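Local coordinates for DNA polymerase III subunit beta (Helicobacter pylori 26695, PDB 4S3I), which tethers DNA polymerases and other proteins to DNA, so that synthesis can proceed over long distances without the enzyme falling off, at residues Lys4-Lys9 with Phe60-Asp65; Asn14-Leu19 with Leu44-Ser49; Ala32-Leu37 with Thr71-Lys76; Lys85-Ile90 with Ile100-Ser105. All blocks are in the same frame, centred on the assembly; numbering follows the deposited sequence.

Contact 1: Lys4-Lys9 with Phe60-Asp65; sequences KISVSK and FTQSSD
Strand Lys4-Val7 runs antiparallel to Ser63-Ser64, with Ile5 opposite Ser64 as a non-hydrogen-bonded pair and Ser6 opposite Ser63 as a hydrogen-bonded one. Asp65 N donates to Lys4 O, and Ser6 N reaches Ser63 O at 3.1 Å, coming in from above that carbonyl's plane. The two serine side chains stand on the same face of the sheet, and their hydroxyls meet, Ser6 OG to Ser63 OG, at 3.0 Å. In both, OG sits between the backbone N and the carbonyl carbon (chi1 74° and 75°), which turns the oxygens to each other. Gln62 CB presses on the same spot, 3.3 Å from Ser6 OG. This is a classic beta bulge: Gln62 and Ser63 both face Ser6, whose carbonyl oxygen accepts a bond from Gln62 N at 2.8 Å and a weak one from Ser63 N at 3.4 Å. The sheet concerned has 63-66 as an outermost strand, with 4-7 next to it and 89-94 beyond. On the other face Ile5 crosses Thr61 at about a right angle, Thr61 CG2 lying 4.1 Å from Ile5 CG2 and equally far from Ile5 CD1. Ile5 also packs on Val39 and Leu44, so this face turns to the domain interior. Where the strands part, a water links Ser8 N, just ahead of helix 9-19, to Phe60 O. At the opposite end the Lys4 ammonium forms a salt bridge with Asp65; NZ is modelled 2.4 Å from OD2, a doubtful separation in its detail.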
loop_
_atom_site.group_PDB
_atom_site.type_symbol
_atom_site.label_atom_id
_atom_site.label_comp_id
_atom_site.label_asym_id
_atom_site.label_seq_id
_atom_site.Cartn_x
_atom_site.Cartn_y
_atom_site.Cartn_z
ATOM N N LYS A 4 4.204 -5.756 38.378
ATOM C CA LYS A 4 2.973 -4.965 38.411
ATOM C C LYS A 4 3.305 -3.482 38.241
ATOM O O LYS A 4 4.010 -2.885 39.075
ATOM C CB LYS A 4 2.215 -5.216 39.720
ATOM C CG LYS A 4 0.993 -4.331 39.918
ATOM C CD LYS A 4 0.030 -4.960 40.919
ATOM C CE LYS A 4 -1.174 -4.063 41.192
ATOM N NZ LYS A 4 -0.810 -2.906 42.055
ATOM N N ILE A 5 2.834 -2.904 37.141
ATOM C CA ILE A 5 3.106 -1.518 36.801
ATOM C C ILE A 5 1.925 -0.919 36.039
ATOM O O ILE A 5 1.018 -1.639 35.608
ATOM C CB ILE A 5 4.330 -1.412 35.893
ATOM C CG1 ILE A 5 4.128 -2.250 34.631
ATOM C CG2 ILE A 5 5.615 -1.855 36.603
ATOM C CD1 ILE A 5 5.167 -2.001 33.559
ATOM N N SER A 6 1.951 0.397 35.841
ATOM C CA SER A 6 1.051 1.025 34.891
ATOM C C SER A 6 1.916 1.846 33.966
ATOM O O SER A 6 2.948 2.386 34.395
ATOM C CB SER A 6 0.014 1.914 35.581
ATOM O OG SER A 6 0.593 3.122 36.037
ATOM N N VAL A 7 1.528 1.915 32.695
ATOM C CA VAL A 7 2.277 2.682 31.712
ATOM C C VAL A 7 1.350 3.503 30.834
ATOM O O VAL A 7 0.132 3.292 30.814
ATOM C CB VAL A 7 3.145 1.777 30.804
ATOM C CG1 VAL A 7 4.160 0.990 31.633
ATOM C CG2 VAL A 7 2.261 0.824 30.010
ATOM N N SER A 8 1.943 4.438 30.104
ATOM C CA SER A 8 1.211 5.231 29.139
ATOM C C SER A 8 0.946 4.391 27.890
ATOM O O SER A 8 1.857 3.754 27.356
ATOM C CB SER A 8 2.015 6.479 28.774
ATOM O OG SER A 8 1.380 7.217 27.748
ATOM N N LYS A 9 -0.298 4.400 27.425
ATOM C CA LYS A 9 -0.693 3.651 26.236
ATOM C C LYS A 9 0.167 4.018 25.027
ATOM O O LYS A 9 0.676 3.149 24.318
ATOM C CB LYS A 9 -2.183 3.902 25.944
ATOM C CG LYS A 9 -2.800 3.038 24.843
ATOM C CD LYS A 9 -2.577 3.628 23.457
ATOM C CE LYS A 9 -3.765 3.376 22.545
ATOM N NZ LYS A 9 -3.485 3.864 21.164
ATOM N N PHE A 60 9.319 4.839 30.672
ATOM C CA PHE A 60 9.154 5.104 32.092
ATOM C C PHE A 60 7.798 4.576 32.502
ATOM O O PHE A 60 6.836 4.681 31.743
ATOM C CB PHE A 60 9.210 6.607 32.372
ATOM C CG PHE A 60 10.580 7.209 32.221
ATOM C CD1 PHE A 60 11.587 6.913 33.139
ATOM C CD2 PHE A 60 10.856 8.084 31.180
ATOM C CE1 PHE A 60 12.854 7.467 33.007
ATOM C CE2 PHE A 60 12.120 8.650 31.039
ATOM C CZ PHE A 60 13.120 8.340 31.955
ATOM N N THR A 61 7.713 4.017 33.699
ATOM C CA THR A 61 6.433 3.597 34.253
ATOM C C THR A 61 5.703 4.778 34.889
ATOM O O THR A 61 6.336 5.677 35.450
ATOM C CB THR A 61 6.623 2.505 35.319
ATOM O OG1 THR A 61 7.382 3.038 36.409
ATOM C CG2 THR A 61 7.356 1.309 34.725
ATOM N N GLN A 62 4.375 4.771 34.790
ATOM C CA GLN A 62 3.547 5.750 35.483
ATOM C C GLN A 62 3.468 5.412 36.959
ATOM O O GLN A 62 3.405 6.299 37.812
ATOM C CB GLN A 62 2.145 5.785 34.886
ATOM C CG GLN A 62 2.131 6.327 33.478
ATOM C CD GLN A 62 2.816 7.677 33.388
ATOM O OE1 GLN A 62 3.812 7.840 32.679
ATOM N NE2 GLN A 62 2.286 8.656 34.116
ATOM N N SER A 63 3.457 4.117 37.252
ATOM C CA SER A 63 3.562 3.650 38.622
ATOM C C SER A 63 4.221 2.285 38.598
ATOM O O SER A 63 4.280 1.627 37.552
ATOM C CB SER A 63 2.200 3.602 39.327
ATOM O OG SER A 63 1.408 2.510 38.896
ATOM N N SER A 64 4.733 1.875 39.751
ATOM C CA SER A 64 5.452 0.616 39.868
ATOM C C SER A 64 5.222 0.056 41.264
ATOM O O SER A 64 5.597 0.679 42.260
ATOM C CB SER A 64 6.946 0.833 39.603
ATOM O OG SER A 64 7.659 -0.386 39.663
ATOM N N ASP A 65 4.598 -1.113 41.338
ATOM C CA ASP A 65 4.275 -1.725 42.625
ATOM C C ASP A 65 5.141 -2.943 42.872
ATOM O O ASP A 65 5.402 -3.324 44.019
ATOM C CB ASP A 65 2.799 -2.149 42.665
ATOM C CG ASP A 65 1.849 -1.013 42.351
ATOM O OD1 ASP A 65 2.282 -0.041 41.702
ATOM O OD2 ASP A 65 0.667 -1.106 42.749
HETATM O O HOH W 1 4.698 5.171 30.285
#

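Contact 2: Asn14-Leu19 with Leu44-Ser49; sequences NALRYL and LFLKAS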
loop_
_atom_site.group_PDB
_atom_site.type_symbol
_atom_site.label_atom_id
_atom_site.label_comp_id
_atom_site.label_asym_id
_atom_site.label_seq_id
_atom_site.Cartn_x
_atom_site.Cartn_y
_atom_site.Cartn_z
ATOM N N ASN A 14 4.134 2.825 20.945
ATOM C CA ASN A 14 5.332 3.212 20.209
ATOM C C ASN A 14 6.496 2.242 20.415
ATOM O O ASN A 14 7.142 1.821 19.452
ATOM C CB ASN A 14 5.761 4.637 20.577
ATOM C CG ASN A 14 4.893 5.684 19.927
ATOM O OD1 ASN A 14 4.409 5.490 18.810
ATOM N ND2 ASN A 14 4.681 6.801 20.622
ATOM N N ALA A 15 6.764 1.885 21.665
ATOM C CA ALA A 15 7.835 0.937 21.935
ATOM C C ALA A 15 7.574 -0.400 21.228
ATOM O O ALA A 15 8.476 -0.981 20.621
ATOM C CB ALA A 15 8.032 0.734 23.439
ATOM N N LEU A 16 6.336 -0.878 21.296
ATOM C CA LEU A 16 5.983 -2.150 20.663
ATOM C C LEU A 16 6.114 -2.093 19.142
ATOM O O LEU A 16 6.505 -3.078 18.499
ATOM C CB LEU A 16 4.575 -2.576 21.056
ATOM C CG LEU A 16 4.408 -2.941 22.523
ATOM C CD1 LEU A 16 2.961 -3.299 22.806
ATOM C CD2 LEU A 16 5.333 -4.093 22.909
ATOM N N ARG A 17 5.796 -0.941 18.566
ATOM C CA ARG A 17 5.909 -0.808 17.114
ATOM C C ARG A 17 7.345 -1.004 16.634
ATOM O O ARG A 17 7.592 -1.729 15.666
ATOM C CB ARG A 17 5.326 0.524 16.625
ATOM C CG ARG A 17 3.796 0.522 16.615
ATOM C CD ARG A 17 3.174 1.688 15.829
ATOM N NE ARG A 17 1.726 1.718 16.035
ATOM C CZ ARG A 17 0.862 0.880 15.461
ATOM N NH1 ARG A 17 1.287 -0.064 14.625
ATOM N NH2 ARG A 17 -0.431 0.982 15.723
ATOM N N TYR A 18 8.289 -0.382 17.329
ATOM C CA TYR A 18 9.692 -0.524 16.973
ATOM C C TYR A 18 10.166 -1.953 17.091
ATOM O O TYR A 18 11.039 -2.385 16.342
ATOM C CB TYR A 18 10.552 0.330 17.888
ATOM C CG TYR A 18 10.507 1.804 17.589
ATOM C CD1 TYR A 18 10.826 2.286 16.326
ATOM C CD2 TYR A 18 10.189 2.718 18.585
ATOM C CE1 TYR A 18 10.809 3.649 16.053
ATOM C CE2 TYR A 18 10.170 4.076 18.330
ATOM C CZ TYR A 18 10.479 4.535 17.064
ATOM O OH TYR A 18 10.461 5.890 16.820
ATOM N N LEU A 19 9.602 -2.680 18.049
ATOM C CA LEU A 19 10.089 -4.014 18.362
ATOM C C LEU A 19 9.603 -5.088 17.393
ATOM O O LEU A 19 10.162 -6.184 17.353
ATOM C CB LEU A 19 9.710 -4.381 19.798
ATOM C CG LEU A 19 10.573 -3.675 20.845
ATOM C CD1 LEU A 19 9.914 -3.774 22.212
ATOM C CD2 LEU A 19 11.974 -4.298 20.899
ATOM N N LEU A 44 10.388 0.360 32.441
ATOM C CA LEU A 44 10.051 -0.942 31.853
ATOM C C LEU A 44 10.932 -1.130 30.628
ATOM O O LEU A 44 10.884 -0.330 29.700
ATOM C CB LEU A 44 8.581 -1.007 31.422
ATOM C CG LEU A 44 8.233 -2.204 30.530
ATOM C CD1 LEU A 44 8.231 -3.487 31.348
ATOM C CD2 LEU A 44 6.895 -2.020 29.837
ATOM N N PHE A 45 11.754 -2.169 30.639
ATOM C CA PHE A 45 12.582 -2.499 29.495
ATOM C C PHE A 45 11.897 -3.577 28.675
ATOM O O PHE A 45 11.390 -4.562 29.218
ATOM C CB PHE A 45 13.949 -3.010 29.953
ATOM C CG PHE A 45 14.833 -1.937 30.532
ATOM C CD1 PHE A 45 14.732 -1.587 31.874
ATOM C CD2 PHE A 45 15.756 -1.268 29.728
ATOM C CE1 PHE A 45 15.553 -0.589 32.419
ATOM C CE2 PHE A 45 16.578 -0.264 30.259
ATOM C CZ PHE A 45 16.472 0.071 31.607
ATOM N N LEU A 46 11.901 -3.383 27.368
ATOM C CA LEU A 46 11.299 -4.323 26.443
ATOM C C LEU A 46 12.397 -4.689 25.455
ATOM O O LEU A 46 13.056 -3.803 24.896
ATOM C CB LEU A 46 10.102 -3.682 25.732
ATOM C CG LEU A 46 9.015 -3.029 26.596
ATOM C CD1 LEU A 46 9.330 -1.573 26.869
ATOM C CD2 LEU A 46 7.625 -3.127 25.937
ATOM N N LYS A 47 12.647 -5.981 25.268
ATOM C CA LYS A 47 13.678 -6.358 24.306
ATOM C C LYS A 47 13.316 -7.560 23.446
ATOM O O LYS A 47 12.660 -8.497 23.903
ATOM C CB LYS A 47 15.042 -6.547 24.975
ATOM C CG LYS A 47 15.174 -7.754 25.861
ATOM C CD LYS A 47 16.640 -7.933 26.249
ATOM C CE LYS A 47 16.839 -9.068 27.252
ATOM N NZ LYS A 47 16.450 -8.683 28.639
ATOM N N ALA A 48 13.736 -7.495 22.186
ATOM C CA ALA A 48 13.539 -8.573 21.224
ATOM C C ALA A 48 14.852 -8.770 20.482
ATOM O O ALA A 48 15.352 -7.840 19.839
ATOM C CB ALA A 48 12.437 -8.213 20.259
ATOM N N SER A 49 15.415 -9.970 20.570
ATOM C CA SER A 49 16.719 -10.232 19.973
ATOM C C SER A 49 16.911 -11.706 19.644
ATOM O O SER A 49 16.216 -12.574 20.182
ATOM C CB SER A 49 17.834 -9.780 20.920
ATOM O OG SER A 49 17.971 -10.654 22.027
#
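Leu19 N is held by two carbonyls of its own helix, Ala15 O at 3.3 Å and, weakly, Leu16 O; from there the Leu19 side chain reaches over to Leu46 and Ala48 on the strand. Its CG is anti to the carbonyl carbon (chi1 -75°), and the two methyls divide the work. CD1 comes against Leu46 CB at 3.5 Å, while CD2 lies 4.0 Å from Ala48 CB and close to the Ala48 backbone N. Leu46 meets the helix with every branch: besides the CB that meets Leu19 CD1, its CD2 touches Leu16 CD2 at 3.9 Å, and its CD1 faces Ala15 CB at 4.3 Å. It crosses both Leu16 and Leu19 at about a right angle. The helix runs nearly parallel to strand 43-49, the segment axes 13° apart and 9.2 Å from each other, so residues of successive turns land along one strand. This is a helix laid on the sheet of the N-terminal domain, as in DNA-encircling rings of this family, where the helices line the central channel. Leu16 also packs on Phe77, Leu78 and Ile81 of the companion helix 74-82, and Leu19 on Leu55 of the next strand. No hydrogen bond joins the segments: the strand's backbone bonds go to strands 34-40 and 53-60, and buried aliphatic carbon is what holds helix and strand together.

Contact 3: Ala32-Leu37 with Thr71-Lys76; sequences ASHIHL and TINGKK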
loop_
_atom_site.group_PDB
_atom_site.type_symbol
_atom_site.label_atom_id
_atom_site.label_comp_id
_atom_site.label_asym_id
_atom_site.label_seq_id
_atom_site.Cartn_x
_atom_site.Cartn_y
_atom_site.Cartn_z
ATOM N N ALA A 32 10.934 -16.937 20.000
ATOM C CA ALA A 32 11.379 -15.929 19.017
ATOM C C ALA A 32 10.275 -14.940 18.647
ATOM O O ALA A 32 10.553 -13.876 18.080
ATOM C CB ALA A 32 11.963 -16.580 17.772
ATOM N N SER A 33 9.023 -15.298 18.934
ATOM C CA SER A 33 7.895 -14.401 18.682
ATOM C C SER A 33 7.593 -13.498 19.884
ATOM O O SER A 33 6.625 -12.715 19.863
ATOM C CB SER A 33 6.638 -15.195 18.322
ATOM O OG SER A 33 6.119 -15.868 19.458
ATOM N N HIS A 34 8.421 -13.616 20.926
ATOM C CA HIS A 34 8.164 -12.965 22.209
ATOM C C HIS A 34 9.096 -11.796 22.540
ATOM O O HIS A 34 10.282 -11.801 22.190
ATOM C CB HIS A 34 8.232 -13.989 23.353
ATOM C CG HIS A 34 6.943 -14.701 23.600
ATOM N ND1 HIS A 34 6.484 -14.996 24.866
ATOM C CD2 HIS A 34 6.008 -15.173 22.739
ATOM C CE1 HIS A 34 5.325 -15.622 24.775
ATOM N NE2 HIS A 34 5.011 -15.736 23.498
ATOM N N ILE A 35 8.538 -10.823 23.254
ATOM C CA ILE A 35 9.290 -9.716 23.813
ATOM C C ILE A 35 9.568 -9.992 25.295
ATOM O O ILE A 35 8.662 -10.372 26.042
ATOM C CB ILE A 35 8.513 -8.404 23.668
ATOM C CG1 ILE A 35 8.469 -7.995 22.191
ATOM C CG2 ILE A 35 9.140 -7.306 24.521
ATOM C CD1 ILE A 35 7.475 -6.853 21.863
ATOM N N HIS A 36 10.826 -9.818 25.705
ATOM C CA HIS A 36 11.217 -9.953 27.106
ATOM C C HIS A 36 10.893 -8.632 27.815
ATOM O O HIS A 36 11.169 -7.535 27.295
ATOM C CB HIS A 36 12.708 -10.275 27.196
ATOM C CG HIS A 36 13.222 -10.472 28.587
ATOM N ND1 HIS A 36 13.561 -9.418 29.413
ATOM C CD2 HIS A 36 13.506 -11.601 29.283
ATOM C CE1 HIS A 36 14.015 -9.895 30.563
ATOM N NE2 HIS A 36 13.995 -11.213 30.506
ATOM N N LEU A 37 10.295 -8.733 28.996
ATOM C CA LEU A 37 9.919 -7.546 29.758
ATOM C C LEU A 37 10.673 -7.558 31.080
ATOM O O LEU A 37 10.823 -8.614 31.704
ATOM C CB LEU A 37 8.420 -7.532 30.045
ATOM C CG LEU A 37 7.444 -7.584 28.883
ATOM C CD1 LEU A 37 6.004 -7.641 29.400
ATOM C CD2 LEU A 37 7.635 -6.373 27.968
ATOM N N THR A 71 7.715 -12.500 29.762
ATOM C CA THR A 71 7.760 -12.420 28.293
ATOM C C THR A 71 6.345 -12.425 27.767
ATOM O O THR A 71 5.438 -12.882 28.456
ATOM C CB THR A 71 8.463 -13.628 27.643
ATOM O OG1 THR A 71 7.533 -14.718 27.546
ATOM C CG2 THR A 71 9.695 -14.056 28.440
ATOM N N ILE A 72 6.160 -11.962 26.534
ATOM C CA ILE A 72 4.839 -11.921 25.935
ATOM C C ILE A 72 4.982 -11.895 24.417
ATOM O O ILE A 72 5.947 -11.333 23.886
ATOM C CB ILE A 72 4.044 -10.679 26.443
ATOM C CG1 ILE A 72 2.590 -10.711 25.980
ATOM C CG2 ILE A 72 4.744 -9.364 26.069
ATOM C CD1 ILE A 72 1.830 -9.418 26.257
ATOM N N ASN A 73 4.033 -12.526 23.729
ATOM C CA ASN A 73 3.988 -12.479 22.269
ATOM C C ASN A 73 3.879 -11.031 21.791
ATOM O O ASN A 73 2.896 -10.346 22.079
ATOM C CB ASN A 73 2.805 -13.289 21.742
ATOM C CG ASN A 73 2.786 -13.368 20.227
ATOM O OD1 ASN A 73 2.273 -12.482 19.561
ATOM N ND2 ASN A 73 3.353 -14.445 19.679
ATOM N N GLY A 74 4.893 -10.568 21.071
ATOM C CA GLY A 74 4.972 -9.166 20.680
ATOM C C GLY A 74 3.897 -8.704 19.712
ATOM O O GLY A 74 3.433 -7.566 19.774
ATOM N N LYS A 75 3.493 -9.581 18.804
ATOM C CA LYS A 75 2.491 -9.179 17.810
ATOM C C LYS A 75 1.109 -9.042 18.451
ATOM O O LYS A 75 0.403 -8.061 18.224
ATOM C CB LYS A 75 2.447 -10.166 16.638
ATOM C CG LYS A 75 1.335 -9.852 15.604
ATOM C CD LYS A 75 1.080 -11.043 14.677
ATOM C CE LYS A 75 0.183 -10.659 13.498
ATOM N NZ LYS A 75 -1.152 -10.162 13.921
ATOM N N LYS A 76 0.730 -10.030 19.254
ATOM C CA LYS A 76 -0.544 -9.975 19.971
ATOM C C LYS A 76 -0.580 -8.781 20.930
ATOM O O LYS A 76 -1.590 -8.097 21.030
ATOM C CB LYS A 76 -0.803 -11.287 20.729
ATOM C CG LYS A 76 -0.999 -12.503 19.821
ATOM C CD LYS A 76 -0.955 -13.814 20.617
ATOM C CE LYS A 76 -0.991 -15.036 19.698
ATOM N NZ LYS A 76 -2.346 -15.285 19.133
HETATM O O HOH W 2 5.005 -11.790 17.784
#
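An edge of the sheet that runs on from the N-terminal into the central domain is formed here, where strand 68-73 pairs antiparallel with strand 34-40 and turns into helix 74-82. Ile35 and Ile72 are the hydrogen-bonded pair, Ile35 N giving to Ile72 O at 2.7 Å and Ile72 N returning the bond to Ile35 O. The His34 ring lies flat over the peptide bond that follows Ile72: Ile72 C and Asn73 N sit over its centre, 3.4 and 3.3 Å from its plane. At its edge ND1 and Thr71 OG1 hydrogen-bond at 2.9 Å, which helps set its rotation; OG1 also bonds to N of Phe112, whose ring stacks with that of His34. At the junction Asn73 is the helix N-cap. With CG anti to the backbone N (chi1 -175°), its OD1 accepts from Lys76 N at 2.9 Å on a nearly straight line. Gly74 N donates to Ser33 O at 3.0 Å, tying the helix start to the residue just before strand 34-40. Ile35 CD1 rests 3.6 Å from Gly74 CA, and Leu37 CD1 packs obliquely on Ile72 CG2. Ile35 lies against Leu16 and Leu19 of helix 9-19, Leu37 on Leu46 of strand 43-49, and Ile72 on Leu98 of strand 97-102, while Lys76, in its helix's first turn, forms a salt bridge with Glu300 of the second subunit.

Contact 4: Lys85-Ile90 with Ile100-Ser105; sequences KDSNII and IKQNKS
Gln102 reaches from its strand into the inverse gamma turn centred on Asp86, and its side chain carries much of the contact. From CB the chain runs straight out, CG anti to the backbone N (chi1 -179°) and the next bond extended as well. CG passes 3.3 Å from Ser87 OG, with Asn88 O a little farther off. CD has the same hydroxyl beside it and the Lys85 backbone N on another flank. At the tip, OE1 accepts from Lys85 N at 2.7 Å; the donor lies in the plane of the amide, on a lone pair, and Lys85 CB packs close by. Gln102 NE2 gives to two carbonyls, Lys85 O at 2.8 Å and Ser87 O at 2.9 Å. It stands above the plane of each of those carbonyls, although Lys85 O lies near the plane of the glutamine amide. Three bonds thus grip a buried amide and fix which end is oxygen and which nitrogen, while the turn receives partners for three of its backbone groups. Next to it the strands pair: Ile90 N donates to Lys101 O at 2.8 Å, and Lys101 N to Ile90 O. On the inner face Ile89 and Ile100 lie side by side, their CG2 methyls 3.7 Å apart, against helix 74-82. Lys85 NZ forms a salt bridge with Glu268 of the second subunit, and Ser105 OG a hydrogen bond with its Thr304. These strands form the beta hairpin 89-94/97-102, whose second strand leaves through a type II' turn where Gln102 and Ser105 bond backbone to backbone in both directions, the tight two-residue hairpin leading into strand 105-110.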
loop_
_atom_site.group_PDB
_atom_site.type_symbol
_atom_site.label_atom_id
_atom_site.label_comp_id
_atom_site.label_asym_id
_atom_site.label_seq_id
_atom_site.Cartn_x
_atom_site.Cartn_y
_atom_site.Cartn_z
ATOM N N LYS A 85 -7.904 2.392 24.644
ATOM C CA LYS A 85 -8.140 3.832 24.732
ATOM C C LYS A 85 -6.821 4.543 25.027
ATOM O O LYS A 85 -5.821 3.899 25.341
ATOM C CB LYS A 85 -9.177 4.147 25.820
ATOM C CG LYS A 85 -10.569 3.563 25.560
ATOM C CD LYS A 85 -11.585 4.017 26.611
ATOM C CE LYS A 85 -12.952 3.372 26.388
ATOM N NZ LYS A 85 -13.447 3.596 24.999
ATOM N N ASP A 86 -6.820 5.864 24.921
ATOM C CA ASP A 86 -5.656 6.651 25.300
ATOM C C ASP A 86 -5.744 6.999 26.782
ATOM O O ASP A 86 -5.918 8.159 27.159
ATOM C CB ASP A 86 -5.542 7.914 24.439
ATOM C CG ASP A 86 -5.194 7.603 22.990
ATOM O OD1 ASP A 86 -4.200 6.882 22.754
ATOM O OD2 ASP A 86 -5.925 8.073 22.086
ATOM N N SER A 87 -5.658 5.961 27.608
ATOM C CA SER A 87 -5.561 6.091 29.055
ATOM C C SER A 87 -4.549 5.049 29.541
ATOM O O SER A 87 -4.202 4.123 28.799
ATOM C CB SER A 87 -6.925 5.889 29.722
ATOM O OG SER A 87 -7.384 4.555 29.585
ATOM N N ASN A 88 -4.061 5.199 30.766
ATOM C CA ASN A 88 -2.992 4.339 31.254
ATOM C C ASN A 88 -3.359 2.851 31.278
ATOM O O ASN A 88 -4.518 2.487 31.477
ATOM C CB ASN A 88 -2.530 4.798 32.641
ATOM C CG ASN A 88 -1.671 6.051 32.584
ATOM O OD1 ASN A 88 -1.420 6.602 31.509
ATOM N ND2 ASN A 88 -1.215 6.507 33.751
ATOM N N ILE A 89 -2.352 2.002 31.097
ATOM C CA ILE A 89 -2.548 0.553 31.038
ATOM C C ILE A 89 -1.832 -0.151 32.172
ATOM O O ILE A 89 -0.669 0.131 32.447
ATOM C CB ILE A 89 -2.027 0.000 29.702
ATOM C CG1 ILE A 89 -2.890 0.538 28.555
ATOM C CG2 ILE A 89 -2.017 -1.535 29.700
ATOM C CD1 ILE A 89 -2.313 0.276 27.185
ATOM N N ILE A 90 -2.531 -1.070 32.828
ATOM C CA ILE A 90 -1.949 -1.862 33.892
ATOM C C ILE A 90 -1.394 -3.177 33.346
ATOM O O ILE A 90 -2.099 -3.915 32.658
ATOM C CB ILE A 90 -3.000 -2.157 34.971
ATOM C CG1 ILE A 90 -3.371 -0.863 35.705
ATOM C CG2 ILE A 90 -2.511 -3.221 35.936
ATOM C CD1 ILE A 90 -4.540 -1.000 36.669
ATOM N N ILE A 100 -3.366 -7.726 31.143
ATOM C CA ILE A 100 -3.371 -6.348 30.673
ATOM C C ILE A 100 -4.729 -5.732 30.994
ATOM O O ILE A 100 -5.759 -6.273 30.590
ATOM C CB ILE A 100 -3.160 -6.284 29.159
ATOM C CG1 ILE A 100 -1.811 -6.901 28.766
ATOM C CG2 ILE A 100 -3.291 -4.843 28.641
ATOM C CD1 ILE A 100 -1.721 -7.209 27.258
ATOM N N LYS A 101 -4.747 -4.608 31.709
ATOM C CA LYS A 101 -6.027 -4.007 32.095
ATOM C C LYS A 101 -6.079 -2.535 31.754
ATOM O O LYS A 101 -5.098 -1.806 31.921
ATOM C CB LYS A 101 -6.306 -4.187 33.591
ATOM C CG LYS A 101 -5.724 -5.432 34.202
ATOM C CD LYS A 101 -6.758 -6.532 34.314
ATOM C CE LYS A 101 -7.864 -6.153 35.285
ATOM N NZ LYS A 101 -8.787 -7.299 35.543
ATOM N N GLN A 102 -7.227 -2.107 31.251
ATOM C CA GLN A 102 -7.492 -0.694 31.065
ATOM C C GLN A 102 -8.973 -0.513 31.331
ATOM O O GLN A 102 -9.797 -0.834 30.474
ATOM C CB GLN A 102 -7.163 -0.240 29.640
ATOM C CG GLN A 102 -7.401 1.245 29.419
ATOM C CD GLN A 102 -7.289 1.652 27.969
ATOM O OE1 GLN A 102 -8.169 1.350 27.158
ATOM N NE2 GLN A 102 -6.204 2.345 27.628
ATOM N N ASN A 103 -9.296 -0.045 32.535
ATOM C CA ASN A 103 -10.679 0.200 32.944
ATOM C C ASN A 103 -11.561 -1.027 32.761
ATOM O O ASN A 103 -11.394 -2.019 33.471
ATOM C CB ASN A 103 -11.278 1.403 32.214
ATOM C CG ASN A 103 -12.611 1.837 32.807
ATOM O OD1 ASN A 103 -12.994 1.398 33.897
ATOM N ND2 ASN A 103 -13.319 2.701 32.096
ATOM N N LYS A 104 -12.487 -0.968 31.804
ATOM C CA LYS A 104 -13.415 -2.083 31.582
ATOM C C LYS A 104 -12.805 -3.234 30.770
ATOM O O LYS A 104 -13.365 -4.323 30.713
ATOM C CB LYS A 104 -14.694 -1.588 30.901
ATOM C CG LYS A 104 -15.393 -0.447 31.621
ATOM C CD LYS A 104 -16.698 -0.891 32.269
ATOM C CE LYS A 104 -17.844 0.060 31.919
ATOM N NZ LYS A 104 -17.672 1.440 32.459
ATOM N N SER A 105 -11.659 -2.987 30.144
ATOM C CA SER A 105 -11.036 -3.979 29.277
ATOM C C SER A 105 -9.957 -4.752 30.010
ATOM O O SER A 105 -9.190 -4.182 30.795
ATOM C CB SER A 105 -10.437 -3.311 28.044
ATOM O OG SER A 105 -11.415 -2.555 27.375
#

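In the fold
All four contacts lie in the N-terminal domain. Contacts 1 and 4 belong to one sheet, their centres about 11 Å apart, and join directly where Val7 O lies 2.8 Å from Ile89 N, a probable hydrogen bond. Contacts 2 and 3 share the other sheet, centres about 9 Å apart, through neighbouring strands 43-49 and 34-40; Leu16 CD2 meets Ile35 CD1 at 3.6 Å. Helix 74-82 meets Leu16 of contact 2 and Ile89 and Ile100 of contact 4. Between the sheets, Ile5 of contact 1 touches Leu44 of contact 2. Contacts 3 and 4, about 19 Å apart between centres, both send residues to the second subunit, placing them at the joint of the two-subunit ring.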